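PDB 4R0M: McyG protein, which probably activates phenylalanine or a related arylpropanoid acid as its adenylate and loads it onto a carrier domain during microcystin synthesis. Local coordinates for residues V192-T206 against G335-A347. Numbering follows the deposited sequence.
Sequences VILTHHNILSMTAGT and GMTESCSGITWSA. With FA5 (adenosine-5'-[phenylalaninyl-phosphate]), chain C.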
ATOM      1  N   VAL A 192       2.567  -5.255  12.870  1.00 30.50           N
ATOM      2  CA  VAL A 192       3.575  -6.097  12.233  1.00 29.99           C
ATOM      3  C   VAL A 192       4.980  -5.703  12.686  1.00 29.51           C
ATOM      4  O   VAL A 192       5.413  -4.569  12.480  1.00 29.34           O
ATOM      5  CB  VAL A 192       3.472  -6.047  10.693  1.00 29.84           C
ATOM      6  CG1 VAL A 192       4.530  -6.937  10.057  1.00 29.66           C
ATOM      7  CG2 VAL A 192       2.079  -6.468  10.235  1.00 29.45           C
ATOM      8  N   ILE A 193       5.675  -6.647  13.320  1.00 28.94           N
ATOM      9  CA  ILE A 193       7.057  -6.446  13.746  1.00 28.72           C
ATOM     10  C   ILE A 193       7.999  -6.805  12.601  1.00 28.32           C
ATOM     11  O   ILE A 193       7.947  -7.915  12.067  1.00 28.33           O
ATOM     12  CB  ILE A 193       7.406  -7.282  15.004  1.00 29.09           C
ATOM     13  CG1 ILE A 193       6.548  -6.844  16.200  1.00 29.11           C
ATOM     14  CG2 ILE A 193       8.888  -7.159  15.345  1.00 28.71           C
ATOM     15  CD1 ILE A 193       6.576  -7.804  17.375  1.00 28.82           C
ATOM     16  N   LEU A 194       8.848  -5.857  12.220  1.00 27.79           N
ATOM     17  CA  LEU A 194       9.842  -6.093  11.180  1.00 27.37           C
ATOM     18  C   LEU A 194      11.253  -5.831  11.691  1.00 27.41           C
ATOM     19  O   LEU A 194      11.573  -4.734  12.160  1.00 27.45           O
ATOM     20  CB  LEU A 194       9.551  -5.256   9.929  1.00 26.84           C
ATOM     21  CG  LEU A 194       8.213  -5.472   9.206  1.00 26.67           C
ATOM     22  CD1 LEU A 194       8.080  -4.501   8.044  1.00 26.36           C
ATOM     23  CD2 LEU A 194       8.054  -6.907   8.723  1.00 26.39           C
ATOM     24  N   THR A 195      12.087  -6.862  11.605  1.00 27.34           N
ATOM     25  CA  THR A 195      13.480  -6.777  12.018  1.00 27.48           C
ATOM     26  C   THR A 195      14.322  -6.223  10.872  1.00 27.77           C
ATOM     27  O   THR A 195      13.849  -6.149   9.731  1.00 27.87           O
ATOM     28  CB  THR A 195      14.019  -8.162  12.430  1.00 27.18           C
ATOM     29  OG1 THR A 195      13.984  -9.044  11.302  1.00 27.12           O
ATOM     30  CG2 THR A 195      13.179  -8.754  13.553  1.00 26.61           C
ATOM     31  N   HIS A 196      15.559  -5.831  11.177  1.00 27.79           N
ATOM     32  CA  HIS A 196      16.537  -5.461  10.151  1.00 28.00           C
ATOM     33  C   HIS A 196      16.692  -6.586   9.172  1.00 28.25           C
ATOM     34  O   HIS A 196      16.705  -6.371   7.958  1.00 28.19           O
ATOM     35  CB  HIS A 196      17.903  -5.166  10.769  1.00 28.07           C
ATOM     36  CG  HIS A 196      17.881  -4.104  11.839  1.00 27.44           C
ATOM     37  ND1 HIS A 196      18.160  -2.815  11.583  1.00 27.44           N
ATOM     38  CD2 HIS A 196      17.620  -4.187  13.204  1.00 27.24           C
ATOM     39  CE1 HIS A 196      18.075  -2.103  12.722  1.00 27.27           C
ATOM     40  NE2 HIS A 196      17.745  -2.944  13.714  1.00 27.29           N
ATOM     41  N   HIS A 197      16.805  -7.801   9.707  1.00 29.04           N
ATOM     42  CA  HIS A 197      16.996  -9.000   8.901  1.00 29.61           C
ATOM     43  C   HIS A 197      15.824  -9.281   8.004  1.00 29.41           C
ATOM     44  O   HIS A 197      16.016  -9.722   6.874  1.00 29.53           O
ATOM     45  CB  HIS A 197      17.307 -10.204   9.786  1.00 30.59           C
ATOM     46  CG  HIS A 197      17.799 -11.410   9.019  1.00 31.55           C
ATOM     47  ND1 HIS A 197      18.977 -11.423   8.366  1.00 31.97           N
ATOM     48  CD2 HIS A 197      17.229 -12.666   8.825  1.00 32.23           C
ATOM     49  CE1 HIS A 197      19.152 -12.621   7.779  1.00 32.58           C
ATOM     50  NE2 HIS A 197      18.082 -13.383   8.061  1.00 32.64           N
ATOM     51  N   ASN A 198      14.607  -9.026   8.496  1.00 28.90           N
ATOM     52  CA  ASN A 198      13.395  -9.107   7.668  1.00 28.19           C
ATOM     53  C   ASN A 198      13.499  -8.205   6.444  1.00 27.66           C
ATOM     54  O   ASN A 198      13.355  -8.659   5.310  1.00 27.50           O
ATOM     55  CB  ASN A 198      12.137  -8.714   8.467  1.00 27.86           C
ATOM     56  CG  ASN A 198      11.682  -9.787   9.449  1.00 27.40           C
ATOM     57  OD1 ASN A 198      11.155  -9.469  10.519  1.00 27.19           O
ATOM     58  ND2 ASN A 198      11.868 -11.054   9.092  1.00 26.84           N
ATOM     59  N   ILE A 199      13.762  -6.925   6.697  1.00 27.47           N
ATOM     60  CA  ILE A 199      13.787  -5.892   5.662  1.00 27.77           C
ATOM     61  C   ILE A 199      14.913  -6.124   4.646  1.00 28.57           C
ATOM     62  O   ILE A 199      14.677  -6.116   3.435  1.00 28.06           O
ATOM     63  CB  ILE A 199      13.890  -4.481   6.294  1.00 27.16           C
ATOM     64  CG1 ILE A 199      12.640  -4.185   7.133  1.00 27.10           C
ATOM     65  CG2 ILE A 199      14.079  -3.411   5.223  1.00 26.81           C
ATOM     66  CD1 ILE A 199      12.829  -3.117   8.191  1.00 26.94           C
ATOM     67  N   LEU A 200      16.124  -6.353   5.150  1.00 29.19           N
ATOM     68  CA  LEU A 200      17.298  -6.505   4.290  1.00 30.18           C
ATOM     69  C   LEU A 200      17.336  -7.829   3.536  1.00 30.86           C
ATOM     70  O   LEU A 200      18.004  -7.943   2.507  1.00 30.92           O
ATOM     71  CB  LEU A 200      18.590  -6.251   5.073  1.00 29.93           C
ATOM     72  CG  LEU A 200      18.678  -4.818   5.614  1.00 29.80           C
ATOM     73  CD1 LEU A 200      19.907  -4.630   6.488  1.00 30.12           C
ATOM     74  CD2 LEU A 200      18.648  -3.791   4.487  1.00 29.51           C
ATOM     75  N   SER A 201      16.600  -8.818   4.039  1.00 32.22           N
ATOM     76  CA  SER A 201      16.412 -10.081   3.333  1.00 33.28           C
ATOM     77  C   SER A 201      15.438  -9.934   2.154  1.00 33.57           C
ATOM     78  O   SER A 201      15.539 -10.668   1.168  1.00 33.89           O
ATOM     79  CB  SER A 201      15.944 -11.168   4.297  1.00 34.18           C
ATOM     80  OG  SER A 201      16.940 -11.461   5.262  1.00 38.03           O
HETATM   81  N   MSE A 202      14.526  -8.984   2.209  1.00 33.91           N
HETATM   82  CA  MSE A 202      13.667  -8.682   1.103  1.00 34.14           C
HETATM   83  C   MSE A 202      14.466  -7.922   0.114  1.00 34.08           C
HETATM   84  O   MSE A 202      14.410  -8.219  -1.058  1.00 33.98           O
HETATM   85  CB  MSE A 202      12.453  -7.900   1.609  1.00 34.84           C
HETATM   86  CG  MSE A 202      11.499  -7.403   0.536  1.00 35.08           C
HETATM   87 SE   MSE A 202      12.049  -5.795  -0.389  1.00 37.08          SE
HETATM   88  CE  MSE A 202      10.888  -5.780  -1.882  1.00 35.71           C
ATOM     89  N   THR A 203      15.205  -6.945   0.579  1.00 34.21           N
ATOM     90  CA  THR A 203      16.012  -6.088  -0.285  1.00 34.76           C
ATOM     91  C   THR A 203      16.958  -6.914  -1.141  1.00 34.77           C
ATOM     92  O   THR A 203      16.956  -6.793  -2.368  1.00 35.06           O
ATOM     93  CB  THR A 203      16.861  -5.092   0.528  1.00 35.30           C
ATOM     94  OG1 THR A 203      17.730  -5.793   1.416  1.00 37.24           O
ATOM     95  CG2 THR A 203      15.986  -4.208   1.337  1.00 35.66           C
ATOM     96  N   ALA A 204      17.754  -7.755  -0.480  1.00 34.32           N
ATOM     97  CA  ALA A 204      18.731  -8.607  -1.151  1.00 34.27           C
ATOM     98  C   ALA A 204      18.065  -9.521  -2.178  1.00 34.15           C
ATOM     99  O   ALA A 204      18.514  -9.594  -3.324  1.00 34.37           O
ATOM    100  CB  ALA A 204      19.525  -9.419  -0.132  1.00 33.77           C
ATOM    101  N   GLY A 205      16.987 -10.189  -1.770  1.00 34.10           N
ATOM    102  CA  GLY A 205      16.240 -11.090  -2.651  1.00 33.95           C
ATOM    103  C   GLY A 205      15.687 -10.404  -3.888  1.00 33.91           C
ATOM    104  O   GLY A 205      15.793 -10.930  -4.995  1.00 34.16           O
ATOM    105  N   THR A 206      15.108  -9.221  -3.697  1.00 33.46           N
ATOM    106  CA  THR A 206      14.542  -8.438  -4.796  1.00 33.71           C
ATOM    107  C   THR A 206      15.631  -7.953  -5.763  1.00 33.80           C
ATOM    108  O   THR A 206      15.444  -7.987  -6.980  1.00 33.49           O
ATOM    109  CB  THR A 206      13.707  -7.249  -4.265  1.00 33.09           C
ATOM    110  OG1 THR A 206      12.694  -7.741  -3.380  1.00 32.61           O
ATOM    111  CG2 THR A 206      13.039  -6.486  -5.400  1.00 32.88           C
ATOM    112  N   GLY A 335       2.765  -8.656  -2.514  1.00 32.24           N
ATOM    113  CA  GLY A 335       3.459  -8.305  -1.289  1.00 31.58           C
ATOM    114  C   GLY A 335       2.480  -7.883  -0.212  1.00 31.14           C
ATOM    115  O   GLY A 335       1.285  -7.719  -0.473  1.00 30.83           O
HETATM  116  N   MSE A 336       2.990  -7.722   1.004  1.00 30.70           N
HETATM  117  CA  MSE A 336       2.182  -7.278   2.138  1.00 30.65           C
HETATM  118  C   MSE A 336       3.093  -6.691   3.175  1.00 30.39           C
HETATM  119  O   MSE A 336       4.318  -6.820   3.081  1.00 30.31           O
HETATM  120  CB  MSE A 336       1.344  -8.423   2.715  1.00 31.01           C
HETATM  121  CG  MSE A 336       2.149  -9.630   3.187  1.00 31.50           C
HETATM  122 SE   MSE A 336       1.004 -11.236   3.165  1.00 32.69          SE
HETATM  123  CE  MSE A 336      -0.452 -10.607   4.337  1.00 31.88           C
ATOM    124  N   THR A 337       2.500  -6.036   4.169  1.00 30.03           N
ATOM    125  CA  THR A 337       3.245  -5.483   5.298  1.00 29.93           C
ATOM    126  C   THR A 337       4.034  -6.580   6.015  1.00 30.06           C
ATOM    127  O   THR A 337       5.174  -6.364   6.434  1.00 30.22           O
ATOM    128  CB  THR A 337       2.298  -4.768   6.286  1.00 29.51           C
ATOM    129  OG1 THR A 337       1.530  -3.786   5.578  1.00 29.77           O
ATOM    130  CG2 THR A 337       3.077  -4.083   7.394  1.00 28.69           C
ATOM    131  N   GLU A 338       3.425  -7.757   6.120  1.00 30.25           N
ATOM    132  CA  GLU A 338       4.015  -8.901   6.813  1.00 30.62           C
ATOM    133  C   GLU A 338       5.272  -9.463   6.133  1.00 30.94           C
ATOM    134  O   GLU A 338       6.034 -10.211   6.753  1.00 31.05           O
ATOM    135  CB  GLU A 338       2.966 -10.004   7.006  1.00 30.55           C
ATOM    136  CG  GLU A 338       1.948  -9.720   8.108  1.00 30.72           C
ATOM    137  CD  GLU A 338       0.757  -8.888   7.650  1.00 30.84           C
ATOM    138  OE1 GLU A 338       0.781  -8.338   6.528  1.00 30.62           O
ATOM    139  OE2 GLU A 338      -0.217  -8.785   8.424  1.00 31.45           O
ATOM    140  N   SER A 339       5.488  -9.095   4.871  1.00 30.71           N
ATOM    141  CA  SER A 339       6.664  -9.546   4.123  1.00 30.90           C
ATOM    142  C   SER A 339       7.509  -8.386   3.587  1.00 31.05           C
ATOM    143  O   SER A 339       8.196  -8.534   2.575  1.00 31.32           O
ATOM    144  CB  SER A 339       6.253 -10.484   2.978  1.00 30.64           C
ATOM    145  OG  SER A 339       5.589  -9.777   1.939  1.00 30.44           O
ATOM    146  N   CYS A 340       7.459  -7.242   4.269  1.00 30.88           N
ATOM    147  CA  CYS A 340       8.219  -6.045   3.879  1.00 30.84           C
ATOM    148  C   CYS A 340       7.943  -5.767   2.392  1.00 31.35           C
ATOM    149  O   CYS A 340       8.868  -5.712   1.572  1.00 30.97           O
ATOM    150  CB  CYS A 340       9.722  -6.253   4.115  1.00 30.51           C
ATOM    151  SG  CYS A 340      10.155  -6.978   5.713  1.00 29.79           S
ATOM    152  N   SER A 341       6.661  -5.580   2.072  1.00 31.31           N
ATOM    153  CA  SER A 341       6.176  -5.382   0.695  1.00 31.60           C
ATOM    154  C   SER A 341       6.475  -6.595  -0.203  1.00 31.77           C
ATOM    155  O   SER A 341       6.294  -7.737   0.226  1.00 32.24           O
ATOM    156  CB  SER A 341       6.637  -4.043   0.085  1.00 31.65           C
ATOM    157  OG  SER A 341       7.985  -4.086  -0.348  1.00 32.42           O
ATOM    158  N   GLY A 342       6.931  -6.342  -1.433  1.00 31.54           N
ATOM    159  CA  GLY A 342       7.082  -7.377  -2.466  1.00 31.37           C
ATOM    160  C   GLY A 342       7.751  -8.674  -2.057  1.00 31.37           C
ATOM    161  O   GLY A 342       8.825  -8.663  -1.456  1.00 32.12           O
ATOM    162  N   ILE A 343       7.108  -9.795  -2.385  1.00 31.36           N
ATOM    163  CA  ILE A 343       7.655 -11.129  -2.111  1.00 31.11           C
ATOM    164  C   ILE A 343       7.697 -12.011  -3.369  1.00 31.75           C
ATOM    165  O   ILE A 343       8.539 -12.908  -3.471  1.00 31.86           O
ATOM    166  CB  ILE A 343       6.920 -11.841  -0.946  1.00 30.98           C
ATOM    167  CG1 ILE A 343       7.705 -13.076  -0.483  1.00 30.75           C
ATOM    168  CG2 ILE A 343       5.483 -12.188  -1.325  1.00 30.71           C
ATOM    169  CD1 ILE A 343       7.263 -13.647   0.846  1.00 30.94           C
ATOM    170  N   THR A 344       6.786 -11.762  -4.311  1.00 31.29           N
ATOM    171  CA  THR A 344       6.855 -12.379  -5.638  1.00 31.60           C
ATOM    172  C   THR A 344       6.880 -11.283  -6.701  1.00 31.86           C
ATOM    173  O   THR A 344       6.290 -10.220  -6.515  1.00 31.67           O
ATOM    174  CB  THR A 344       5.684 -13.353  -5.929  1.00 31.92           C
ATOM    175  OG1 THR A 344       4.466 -12.618  -6.113  1.00 32.90           O
ATOM    176  CG2 THR A 344       5.506 -14.379  -4.812  1.00 31.44           C
ATOM    177  N   TRP A 345       7.575 -11.545  -7.806  1.00 32.25           N
ATOM    178  CA  TRP A 345       7.690 -10.576  -8.894  1.00 33.04           C
ATOM    179  C   TRP A 345       7.476 -11.246 -10.216  1.00 34.65           C
ATOM    180  O   TRP A 345       8.036 -12.313 -10.477  1.00 35.26           O
ATOM    181  CB  TRP A 345       9.059  -9.900  -8.880  1.00 31.77           C
ATOM    182  CG  TRP A 345       9.417  -9.247  -7.565  1.00 30.85           C
ATOM    183  CD1 TRP A 345      10.174  -9.786  -6.529  1.00 30.51           C
ATOM    184  CD2 TRP A 345       9.042  -7.903  -7.100  1.00 30.29           C
ATOM    185  NE1 TRP A 345      10.291  -8.896  -5.493  1.00 30.52           N
ATOM    186  CE2 TRP A 345       9.635  -7.750  -5.768  1.00 30.27           C
ATOM    187  CE3 TRP A 345       8.306  -6.851  -7.634  1.00 29.99           C
ATOM    188  CZ2 TRP A 345       9.483  -6.588  -5.025  1.00 29.98           C
ATOM    189  CZ3 TRP A 345       8.158  -5.685  -6.874  1.00 29.40           C
ATOM    190  CH2 TRP A 345       8.732  -5.560  -5.600  1.00 29.56           C
ATOM    191  N   SER A 346       6.656 -10.629 -11.063  1.00 35.44           N
ATOM    192  CA  SER A 346       6.441 -11.115 -12.419  1.00 36.83           C
ATOM    193  C   SER A 346       7.696 -10.890 -13.254  1.00 38.40           C
ATOM    194  O   SER A 346       8.455  -9.948 -13.006  1.00 38.45           O
ATOM    195  CB  SER A 346       5.249 -10.400 -13.060  1.00 36.91           C
ATOM    196  OG  SER A 346       5.036 -10.826 -14.394  1.00 36.92           O
ATOM    197  N   ALA A 347       7.910 -11.760 -14.238  1.00 39.84           N
ATOM    198  CA  ALA A 347       9.000 -11.596 -15.195  1.00 42.15           C
ATOM    199  C   ALA A 347       8.678 -10.495 -16.206  1.00 44.13           C
ATOM    200  O   ALA A 347       9.564 -10.007 -16.909  1.00 45.72           O
ATOM    201  CB  ALA A 347       9.285 -12.912 -15.906  1.00 41.33           C
TER
HETATM  202  C   FA5 C 701       0.113  -3.772   0.757  0.60 33.90           C
HETATM  203  O   FA5 C 701      -0.888  -3.311   0.221  0.60 34.65           O
HETATM  204  CA  FA5 C 701       1.217  -4.360  -0.085  1.00 34.42           C
HETATM  205  N   FA5 C 701       0.551  -5.283  -0.973  1.00 36.01           N
HETATM  206  CB  FA5 C 701       1.941  -3.299  -0.925  1.00 35.54           C
HETATM  207  CG  FA5 C 701       2.996  -3.746  -1.945  1.00 35.30           C
HETATM  208  CD1 FA5 C 701       3.121  -5.053  -2.418  1.00 35.37           C
HETATM  209  CD2 FA5 C 701       3.884  -2.786  -2.449  1.00 35.43           C
HETATM  210  CE1 FA5 C 701       4.107  -5.389  -3.355  1.00 35.06           C
HETATM  211  CE2 FA5 C 701       4.868  -3.108  -3.390  1.00 34.98           C
HETATM  212  CZ  FA5 C 701       4.982  -4.420  -3.846  1.00 35.11           C
HETATM  213  P   FA5 C 701      -1.050  -4.181   3.181  1.00 31.13           P
HETATM  214  OP1 FA5 C 701      -1.872  -2.955   3.475  1.00 32.33           O
HETATM  215  OP2 FA5 C 701      -0.488  -4.972   4.335  1.00 31.12           O
HETATM  216  OP3 FA5 C 701       0.187  -3.760   2.217  0.60 32.75           O
HETATM  217  O5' FA5 C 701      -1.988  -5.155   2.303  1.00 31.02           O
HETATM  218  C5' FA5 C 701      -1.575  -6.454   1.886  1.00 30.16           C
HETATM  219  C4' FA5 C 701      -2.734  -7.105   1.148  1.00 29.90           C
HETATM  220  O4' FA5 C 701      -3.041  -6.430  -0.078  1.00 29.53           O
HETATM  221  C3' FA5 C 701      -2.444  -8.533   0.734  1.00 29.97           C
HETATM  222  O3' FA5 C 701      -2.648  -9.455   1.804  1.00 30.72           O
HETATM  223  C2' FA5 C 701      -3.433  -8.740  -0.390  1.00 30.42           C
HETATM  224  O2' FA5 C 701      -4.722  -9.082   0.132  1.00 30.32           O
HETATM  225  C1' FA5 C 701      -3.525  -7.374  -1.037  1.00 30.19           C
HETATM  226  N9  FA5 C 701      -2.672  -7.366  -2.254  1.00 31.15           N
HETATM  227  C8  FA5 C 701      -1.449  -6.814  -2.353  1.00 31.08           C
HETATM  228  N7  FA5 C 701      -0.929  -6.970  -3.595  1.00 31.43           N
HETATM  229  C5  FA5 C 701      -1.832  -7.649  -4.324  1.00 31.59           C
HETATM  230  C6  FA5 C 701      -1.927  -8.155  -5.717  1.00 31.76           C
HETATM  231  N6  FA5 C 701      -0.923  -7.961  -6.602  1.00 32.13           N
HETATM  232  N1  FA5 C 701      -3.050  -8.821  -6.076  1.00 31.88           N
HETATM  233  C2  FA5 C 701      -4.060  -9.028  -5.206  1.00 31.82           C
HETATM  234  N3  FA5 C 701      -4.046  -8.593  -3.931  1.00 31.55           N
HETATM  235  C4  FA5 C 701      -2.979  -7.912  -3.436  1.00 31.51           C
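Cys340 turns its SG into the angle between strand 192-195 and helix 196-206, where Leu194 CD2 lies 3.7 Å from SG and Asn198 CB and Ile199 CG1 close round the sulfur. One turn further on, selenomethionine Met202 reaches over Cys340 toward strand 341-345: with CG anti to the backbone N (chi1 175°) and the chain bent at chi2, CG passes 3.3 Å from Cys340 O, and the methyl CE ends 3.5 Å from Trp345 CZ2, in the plane of the indole at its edge. Thr206 instead lays CG2 over one indole face, 3.1 Å above the plane and offset toward the rim. Its OG1 donates to Met202 O and accepts a weak, bent bond from Trp345 NE1 (3.4 Å, 133°). Without the hydroxyl and methyl of Thr206, as with an alanine here, the indole N-H would probably lose this acceptor and that ring face part of its cover. At the other end, Val192 CG2 packs on Thr337 CG2 (3.8 Å), and the Val192 side chain lies at about a right angle to that of Glu338, whose OE2 is hydrogen-bonded to Tyr401 OH. Further out, a capping box of Thr195 and Asn198 starts the helix, and Asn198 ND2 is hydrogen-bonded to Asn395 O. Thr337 OG1 donates to phosphate oxygen OP2 of the phenylalanyl-adenylate (2.7 Å), and Gly335 O accepts from its amino group. Strand 192-195 thus backs the G-M-T-E segment, a core motif of ANL-family adenylation domains, and helix 196-206 the strand that follows it, at the adenylate site.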